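Local structure of cellulase (Bacteroides salanitronis, 6WQY) at residues 140-145 with 197-202; 190-195 with 222-227. The protein probably hydrolyses internal beta-1,4-glucosidic bonds of cellulose and related plant polysaccharides, through the TIM-barrel glycoside hydrolase family 5 domain held in this chain. All blocks are in the same frame, centred on the assembly; numbering follows the deposited sequence.

Contact 1: residues 140-145 with 197-202; sequences TVNSAV and NEWNQV
The indole of W199 takes V145 over one face and the amide oxygen of N142 at the edge. V145 CG1 stands 3.4 Å above the W199 plane, offset toward the rim and 3.9 Å from the six-membered ring centroid, which meets the geometry of a CH-pi contact; its nearest ring atom is W199 CZ2 at 3.5 Å. At the pyrrole edge W199 NE1 donates to N142 OD1 over 2.9 Å; the donor meets the carbonyl almost end-on (C=O...N 174°), although the amide and ring planes are 44° apart. The CG of N142 lies anti to the backbone N (chi1 -164°), which extends the amide from helix 139-159 toward helix 191-209. Its other branch, ND2, gives a longer bond of 3.2 Å to E198 OE1, which lies in the amide plane. E198 OE1 is also salt-bridged to K146. A leucine in place of W199 would probably leave N142 OD1 without its indole donor and V145 without the flat surface it rests on. With oxygen and nitrogen both engaged, the buried N142 amide has its flip fixed, and this polar bridge joins neighbouring outer helices of the barrel whose local axes are 11.3 Å apart.

Contact 2: residues 190-195 with 222-227; sequences GRQYAV and PGYVTN
Two side chains on successive residues of helix 191-209, Q192 and Y193, meet Y224 of the loop that follows strand 219-222, one by a hydrogen bond and the other by ring packing. The polar part is the bond from Y224 OH to Q192 OE1, 2.6 Å long. It reaches the amide oxygen nearly in line with the carbonyl (C=O...O 164°). Q192 OE1 sits at the hydroxyl edge of the Y224 ring, near its plane, with the amide turned only 22° from it. Both groups have a further partner: Q192 NE2 bonds D177 OD2, and Y224 OH bonds the backbone N of D177.

The aromatic part is a T-shaped pair. Y193 presents its edge to a face of Y224, as the angle of 88° between the ring planes attests. The ring centroids are 5.3 Å apart, and Y193 CE1 comes to 3.7 Å from Y224 CG. The approach is off-centre, near the root of the Y224 ring, since Y193 CE1 also lies 3.8 Å from Y224 CB. The Y224 CG is anti to the backbone N, which carries the phenol across to the helix. Beyond the pair, Y193 OH bonds N185 ND2, and L230 of helix 228-234 touches both tyrosines.

The chemistry divides along Y224: its hydroxyl end is gripped by hydrogen bonds while its base packs against an aromatic edge. Bonds to Q192 OE1 and the D177 backbone N hold the hydroxyl, and the Y193 edge packed on one face would probably restrict turning of the ring. A loop at the C-terminal end of a barrel strand is thus joined to the first turn of the preceding outer helix.

In the fold
From the N terminus, the chain passes three barrel strands before reaching 140-145 on helix 139-159. It then runs through strand 167-170 to helix 191-209, whose start, with the N-cap G190, supplies 190-195 to contact 2 and which then gives 197-202 to contact 1. Contact 1 closes a loop of 51 residues that includes the fourth strand. Contact 2 closes one of 26 residues, up to the end of strand 219-222, and the two loops cross because their segments alternate. Helix 191-209 is the shared element, joined to the preceding outer helix by one contact and to a strand-end loop by the other. The R191–E198 salt bridge and the probable N200 ND2–P222 O bond also link the two.

Contact 1: residues 140-145 with 197-202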
ATOM      1  N   THR A 140      14.174 -12.711 -22.308  1.00 12.13           N
ATOM      2  CA  THR A 140      13.326 -11.932 -23.207  1.00 13.25           C
ATOM      3  C   THR A 140      12.089 -11.420 -22.482  1.00 12.11           C
ATOM      4  O   THR A 140      11.674 -10.265 -22.679  1.00 12.99           O
ATOM      5  CB  THR A 140      12.940 -12.796 -24.409  1.00 15.65           C
ATOM      6  OG1 THR A 140      14.132 -13.282 -25.035  1.00 16.80           O
ATOM      7  CG2 THR A 140      12.150 -11.988 -25.429  1.00 20.55           C
ATOM      8  N   VAL A 141      11.488 -12.251 -21.634  1.00 12.80           N
ATOM      9  CA  VAL A 141      10.361 -11.802 -20.831  1.00 13.71           C
ATOM     10  C   VAL A 141      10.815 -10.736 -19.843  1.00 11.47           C
ATOM     11  O   VAL A 141      10.147  -9.710 -19.678  1.00 12.05           O
ATOM     12  CB  VAL A 141       9.676 -12.990 -20.132  1.00 13.55           C
ATOM     13  CG1 VAL A 141       8.575 -12.507 -19.196  1.00 14.48           C
ATOM     14  CG2 VAL A 141       9.102 -13.947 -21.161  1.00 15.79           C
ATOM     15  N   ASN A 142      11.937 -10.963 -19.149  1.00 10.85           N
ATOM     16  CA  ASN A 142      12.409  -9.960 -18.199  1.00 10.86           C
ATOM     17  C   ASN A 142      12.614  -8.615 -18.889  1.00 10.43           C
ATOM     18  O   ASN A 142      12.200  -7.569 -18.370  1.00 10.63           O
ATOM     19  CB  ASN A 142      13.688 -10.455 -17.528  1.00 10.87           C
ATOM     20  CG  ASN A 142      14.037  -9.688 -16.260  1.00 10.46           C
ATOM     21  OD1 ASN A 142      13.175  -9.103 -15.610  1.00 12.26           O
ATOM     22  ND2 ASN A 142      15.302  -9.729 -15.879  1.00 12.15           N
ATOM     23  N   SER A 143      13.200  -8.623 -20.081  1.00 10.75           N
ATOM     24  CA  SER A 143      13.409  -7.374 -20.802  1.00 11.40           C
ATOM     25  C   SER A 143      12.088  -6.707 -21.158  1.00 10.98           C
ATOM     26  O   SER A 143      11.966  -5.478 -21.058  1.00 11.50           O
ATOM     27  CB  SER A 143      14.232  -7.638 -22.064  1.00 12.99           C
ATOM     28  OG  SER A 143      15.563  -7.967 -21.720  1.00 14.89           O
ATOM     29  N   ALA A 144      11.090  -7.487 -21.597  1.00 11.02           N
ATOM     30  CA  ALA A 144       9.795  -6.913 -21.954  1.00 11.66           C
ATOM     31  C   ALA A 144       9.071  -6.344 -20.738  1.00 11.04           C
ATOM     32  O   ALA A 144       8.413  -5.304 -20.843  1.00 11.37           O
ATOM     33  CB  ALA A 144       8.931  -7.977 -22.641  1.00 13.40           C
ATOM     34  N   VAL A 145       9.136  -7.036 -19.597  1.00 10.83           N
ATOM     35  CA  VAL A 145       8.526  -6.515 -18.381  1.00 10.13           C
ATOM     36  C   VAL A 145       9.171  -5.195 -18.000  1.00  9.47           C
ATOM     37  O   VAL A 145       8.486  -4.219 -17.680  1.00  9.80           O
ATOM     38  CB  VAL A 145       8.618  -7.528 -17.228  1.00 10.48           C
ATOM     39  CG1 VAL A 145       8.105  -6.891 -15.945  1.00 12.52           C
ATOM     40  CG2 VAL A 145       7.836  -8.785 -17.550  1.00 12.79           C
ATOM     41  N   ASN A 197      14.151  -7.091  -7.332  1.00  8.94           N
ATOM     42  CA  ASN A 197      15.044  -5.986  -7.009  1.00  9.10           C
ATOM     43  C   ASN A 197      15.463  -5.219  -8.261  1.00  9.88           C
ATOM     44  O   ASN A 197      15.570  -3.981  -8.229  1.00 10.11           O
ATOM     45  CB  ASN A 197      16.256  -6.488  -6.226  1.00  9.93           C
ATOM     46  CG  ASN A 197      15.916  -6.849  -4.783  1.00  9.72           C
ATOM     47  OD1 ASN A 197      15.151  -6.146  -4.120  1.00 10.39           O
ATOM     48  ND2 ASN A 197      16.489  -7.931  -4.286  1.00 11.19           N
ATOM     49  N   GLU A 198      15.693  -5.927  -9.373  1.00  9.36           N
ATOM     50  CA  GLU A 198      16.007  -5.271 -10.635  1.00 10.29           C
ATOM     51  C   GLU A 198      14.844  -4.409 -11.110  1.00  9.56           C
ATOM     52  O   GLU A 198      15.051  -3.293 -11.615  1.00 10.13           O
ATOM     53  CB  GLU A 198      16.328  -6.314 -11.720  1.00 11.40           C
ATOM     54  CG  GLU A 198      17.600  -7.103 -11.509  1.00 13.92           C
ATOM     55  CD  GLU A 198      17.799  -8.271 -12.490  1.00 22.62           C
ATOM     56  OE1 GLU A 198      17.067  -8.390 -13.513  1.00 14.74           O
ATOM     57  OE2 GLU A 198      18.721  -9.091 -12.237  1.00 18.05           O
ATOM     58  N   TRP A 199      13.617  -4.922 -10.995  1.00  8.81           N
ATOM     59  CA  TRP A 199      12.451  -4.159 -11.422  1.00  8.62           C
ATOM     60  C   TRP A 199      12.304  -2.875 -10.624  1.00  9.20           C
ATOM     61  O   TRP A 199      11.983  -1.815 -11.186  1.00  9.35           O
ATOM     62  CB  TRP A 199      11.191  -4.999 -11.253  1.00  8.89           C
ATOM     63  CG  TRP A 199      11.044  -6.147 -12.207  1.00  8.58           C
ATOM     64  CD1 TRP A 199      11.860  -6.494 -13.235  1.00  9.30           C
ATOM     65  CD2 TRP A 199       9.981  -7.099 -12.196  1.00  8.47           C
ATOM     66  NE1 TRP A 199      11.349  -7.610 -13.877  1.00  9.41           N
ATOM     67  CE2 TRP A 199      10.200  -8.001 -13.242  1.00  9.13           C
ATOM     68  CE3 TRP A 199       8.857  -7.264 -11.387  1.00  9.39           C
ATOM     69  CZ2 TRP A 199       9.326  -9.062 -13.505  1.00 10.05           C
ATOM     70  CZ3 TRP A 199       8.000  -8.311 -11.642  1.00 10.76           C
ATOM     71  CH2 TRP A 199       8.232  -9.186 -12.695  1.00 11.17           C
ATOM     72  N   ASN A 200      12.527  -2.943  -9.308  1.00  9.10           N
ATOM     73  CA  ASN A 200      12.442  -1.730  -8.510  1.00  8.79           C
ATOM     74  C   ASN A 200      13.480  -0.712  -8.963  1.00  9.45           C
ATOM     75  O   ASN A 200      13.204   0.498  -8.981  1.00  9.59           O
ATOM     76  CB  ASN A 200      12.594  -2.047  -7.027  1.00  9.05           C
ATOM     77  CG  ASN A 200      11.325  -2.620  -6.417  1.00  9.11           C
ATOM     78  OD1 ASN A 200      10.216  -2.375  -6.905  1.00 10.03           O
ATOM     79  ND2 ASN A 200      11.485  -3.363  -5.325  1.00  9.42           N
ATOM     80  N   GLN A 201      14.676  -1.179  -9.325  1.00  9.45           N
ATOM     81  CA  GLN A 201      15.700  -0.266  -9.831  1.00 10.11           C
ATOM     82  C   GLN A 201      15.271   0.378 -11.147  1.00  9.88           C
ATOM     83  O   GLN A 201      15.502   1.575 -11.368  1.00 10.68           O
ATOM     84  CB  GLN A 201      17.027  -1.002 -10.015  1.00 10.76           C
ATOM     85  CG  GLN A 201      18.183  -0.081 -10.384  1.00 10.99           C
ATOM     86  CD  GLN A 201      18.576   0.799  -9.222  1.00 11.27           C
ATOM     87  OE1 GLN A 201      19.134   0.321  -8.237  1.00 12.78           O
ATOM     88  NE2 GLN A 201      18.257   2.083  -9.303  1.00 12.39           N
ATOM     89  N   VAL A 202      14.660  -0.402 -12.041  1.00  9.82           N
ATOM     90  CA  VAL A 202      14.153   0.140 -13.303  1.00  9.37           C
ATOM     91  C   VAL A 202      13.134   1.243 -13.051  1.00  9.98           C
ATOM     92  O   VAL A 202      13.155   2.289 -13.713  1.00 10.12           O
ATOM     93  CB  VAL A 202      13.572  -0.997 -14.167  1.00 10.55           C
ATOM     94  CG1 VAL A 202      12.743  -0.441 -15.317  1.00 11.88           C
ATOM     95  CG2 VAL A 202      14.685  -1.901 -14.688  1.00 12.19           C
TER

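Contact 2: residues 190-195 with 222-227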
ATOM      1  N   GLY A 190      17.445 -17.792  -5.514  1.00 12.43           N
ATOM      2  CA  GLY A 190      17.319 -16.363  -5.321  1.00 13.10           C
ATOM      3  C   GLY A 190      16.992 -15.582  -6.568  1.00 11.46           C
ATOM      4  O   GLY A 190      16.925 -14.349  -6.493  1.00 11.61           O
ATOM      5  N   ARG A 191      16.754 -16.230  -7.709  1.00 12.20           N
ATOM      6  CA  ARG A 191      16.587 -15.478  -8.951  1.00 11.49           C
ATOM      7  C   ARG A 191      15.350 -14.588  -8.912  1.00 10.21           C
ATOM      8  O   ARG A 191      15.414 -13.417  -9.301  1.00 10.52           O
ATOM      9  CB  ARG A 191      16.542 -16.412 -10.153  1.00 12.27           C
ATOM     10  CG  ARG A 191      16.450 -15.684 -11.475  1.00 13.75           C
ATOM     11  CD  ARG A 191      17.593 -14.702 -11.702  1.00 14.77           C
ATOM     12  NE  ARG A 191      17.443 -14.000 -12.970  1.00 16.60           N
ATOM     13  CZ  ARG A 191      17.853 -12.763 -13.189  1.00 15.56           C
ATOM     14  NH1 ARG A 191      18.455 -12.057 -12.232  1.00 17.99           N
ATOM     15  NH2 ARG A 191      17.638 -12.202 -14.377  1.00 24.22           N
ATOM     16  N   GLN A 192      14.202 -15.126  -8.507  1.00  9.83           N
ATOM     17  CA  GLN A 192      13.019 -14.282  -8.464  1.00  9.55           C
ATOM     18  C   GLN A 192      13.239 -13.076  -7.552  1.00  9.15           C
ATOM     19  O   GLN A 192      12.818 -11.959  -7.892  1.00  9.35           O
ATOM     20  CB  GLN A 192      11.793 -15.062  -8.017  1.00  9.90           C
ATOM     21  CG  GLN A 192      11.241 -16.000  -9.065  1.00  9.91           C
ATOM     22  CD  GLN A 192       9.980 -16.686  -8.579  1.00  9.65           C
ATOM     23  OE1 GLN A 192       9.333 -16.197  -7.638  1.00 12.66           O
ATOM     24  NE2 GLN A 192       9.610 -17.789  -9.172  1.00 11.33           N
ATOM     25  N   TYR A 193      13.869 -13.260  -6.380  1.00  9.62           N
ATOM     26  CA  TYR A 193      14.111 -12.103  -5.521  1.00  9.26           C
ATOM     27  C   TYR A 193      14.982 -11.074  -6.230  1.00  9.35           C
ATOM     28  O   TYR A 193      14.758  -9.853  -6.110  1.00  9.75           O
ATOM     29  CB  TYR A 193      14.782 -12.513  -4.209  1.00 10.31           C
ATOM     30  CG  TYR A 193      13.988 -13.487  -3.372  1.00  9.96           C
ATOM     31  CD1 TYR A 193      12.629 -13.351  -3.195  1.00 10.87           C
ATOM     32  CD2 TYR A 193      14.612 -14.570  -2.769  1.00  9.89           C
ATOM     33  CE1 TYR A 193      11.910 -14.263  -2.443  1.00 11.20           C
ATOM     34  CE2 TYR A 193      13.913 -15.487  -2.014  1.00 10.58           C
ATOM     35  CZ  TYR A 193      12.549 -15.328  -1.849  1.00 10.76           C
ATOM     36  OH  TYR A 193      11.793 -16.219  -1.126  1.00 12.21           O
ATOM     37  N   ALA A 194      15.987 -11.545  -6.965  1.00 10.12           N
ATOM     38  CA  ALA A 194      16.880 -10.644  -7.673  1.00 10.08           C
ATOM     39  C   ALA A 194      16.143  -9.902  -8.777  1.00 10.15           C
ATOM     40  O   ALA A 194      16.368  -8.706  -8.984  1.00 10.60           O
ATOM     41  CB  ALA A 194      18.066 -11.416  -8.253  1.00 12.45           C
ATOM     42  N   VAL A 195      15.264 -10.593  -9.502  1.00  9.75           N
ATOM     43  CA  VAL A 195      14.499  -9.940 -10.559  1.00  9.43           C
ATOM     44  C   VAL A 195      13.623  -8.831  -9.995  1.00  9.56           C
ATOM     45  O   VAL A 195      13.566  -7.732 -10.562  1.00  9.37           O
ATOM     46  CB  VAL A 195      13.686 -10.979 -11.349  1.00 10.75           C
ATOM     47  CG1 VAL A 195      12.701 -10.292 -12.277  1.00 12.63           C
ATOM     48  CG2 VAL A 195      14.616 -11.888 -12.132  1.00 12.83           C
ATOM     49  N   PRO A 222       8.561  -2.383  -3.079  1.00  8.21           N
ATOM     50  CA  PRO A 222       8.220  -3.529  -2.238  1.00  8.07           C
ATOM     51  C   PRO A 222       9.227  -4.665  -2.291  1.00  8.19           C
ATOM     52  O   PRO A 222      10.017  -4.809  -3.229  1.00  9.09           O
ATOM     53  CB  PRO A 222       6.883  -3.994  -2.834  1.00  9.06           C
ATOM     54  CG  PRO A 222       7.067  -3.739  -4.316  1.00  8.69           C
ATOM     55  CD  PRO A 222       7.835  -2.415  -4.365  1.00  8.42           C
ATOM     56  N   GLY A 223       9.147  -5.525  -1.273  1.00  9.22           N
ATOM     57  CA  GLY A 223       9.749  -6.834  -1.308  1.00  9.62           C
ATOM     58  C   GLY A 223       8.764  -7.876  -1.799  1.00  8.31           C
ATOM     59  O   GLY A 223       7.604  -7.595  -2.114  1.00  8.87           O
ATOM     60  N   TYR A 224       9.241  -9.116  -1.847  1.00  8.74           N
ATOM     61  CA  TYR A 224       8.475 -10.198  -2.449  1.00  9.03           C
ATOM     62  C   TYR A 224       7.173 -10.427  -1.696  1.00  8.17           C
ATOM     63  O   TYR A 224       7.169 -10.559  -0.466  1.00  8.60           O
ATOM     64  CB  TYR A 224       9.333 -11.468  -2.498  1.00  9.64           C
ATOM     65  CG  TYR A 224       8.807 -12.519  -3.451  1.00  9.11           C
ATOM     66  CD1 TYR A 224       7.858 -13.442  -3.060  1.00 10.15           C
ATOM     67  CD2 TYR A 224       9.297 -12.608  -4.753  1.00  9.54           C
ATOM     68  CE1 TYR A 224       7.388 -14.403  -3.926  1.00  9.76           C
ATOM     69  CE2 TYR A 224       8.841 -13.579  -5.620  1.00 10.03           C
ATOM     70  CZ  TYR A 224       7.906 -14.492  -5.202  1.00  9.66           C
ATOM     71  OH  TYR A 224       7.430 -15.482  -6.035  1.00 10.53           O
ATOM     72  N   VAL A 225       6.073 -10.432  -2.461  1.00  8.67           N
ATOM     73  CA  VAL A 225       4.691 -10.582  -2.000  1.00  8.53           C
ATOM     74  C   VAL A 225       4.370  -9.695  -0.805  1.00  8.08           C
ATOM     75  O   VAL A 225       3.444  -9.977  -0.044  1.00  9.64           O
ATOM     76  CB  VAL A 225       4.281 -12.074  -1.865  1.00  9.92           C
ATOM     77  CG1 VAL A 225       4.796 -12.728  -0.587  1.00 10.76           C
ATOM     78  CG2 VAL A 225       2.769 -12.250  -2.005  1.00 10.71           C
ATOM     79  N   THR A 226       5.060  -8.557  -0.690  1.00  7.94           N
ATOM     80  CA  THR A 226       4.928  -7.619   0.433  1.00  8.47           C
ATOM     81  C   THR A 226       5.015  -8.312   1.794  1.00  8.10           C
ATOM     82  O   THR A 226       4.451  -7.836   2.787  1.00  9.11           O
ATOM     83  CB  THR A 226       3.710  -6.695   0.328  1.00  8.61           C
ATOM     84  OG1 THR A 226       2.487  -7.439   0.304  1.00  9.78           O
ATOM     85  CG2 THR A 226       3.787  -5.826  -0.898  1.00  8.83           C
ATOM     86  N   ASN A 227       5.758  -9.403   1.865  1.00  8.51           N
ATOM     87  CA  ASN A 227       5.877 -10.177   3.096  1.00  8.57           C
ATOM     88  C   ASN A 227       7.060  -9.682   3.920  1.00  8.28           C
ATOM     89  O   ASN A 227       8.165  -9.541   3.402  1.00  9.10           O
ATOM     90  CB  ASN A 227       6.079 -11.644   2.733  1.00  9.77           C
ATOM     91  CG  ASN A 227       6.279 -12.504   3.946  1.00  9.98           C
ATOM     92  OD1 ASN A 227       7.413 -12.794   4.353  1.00 10.85           O
ATOM     93  ND2 ASN A 227       5.188 -12.911   4.563  1.00 13.11           N
TER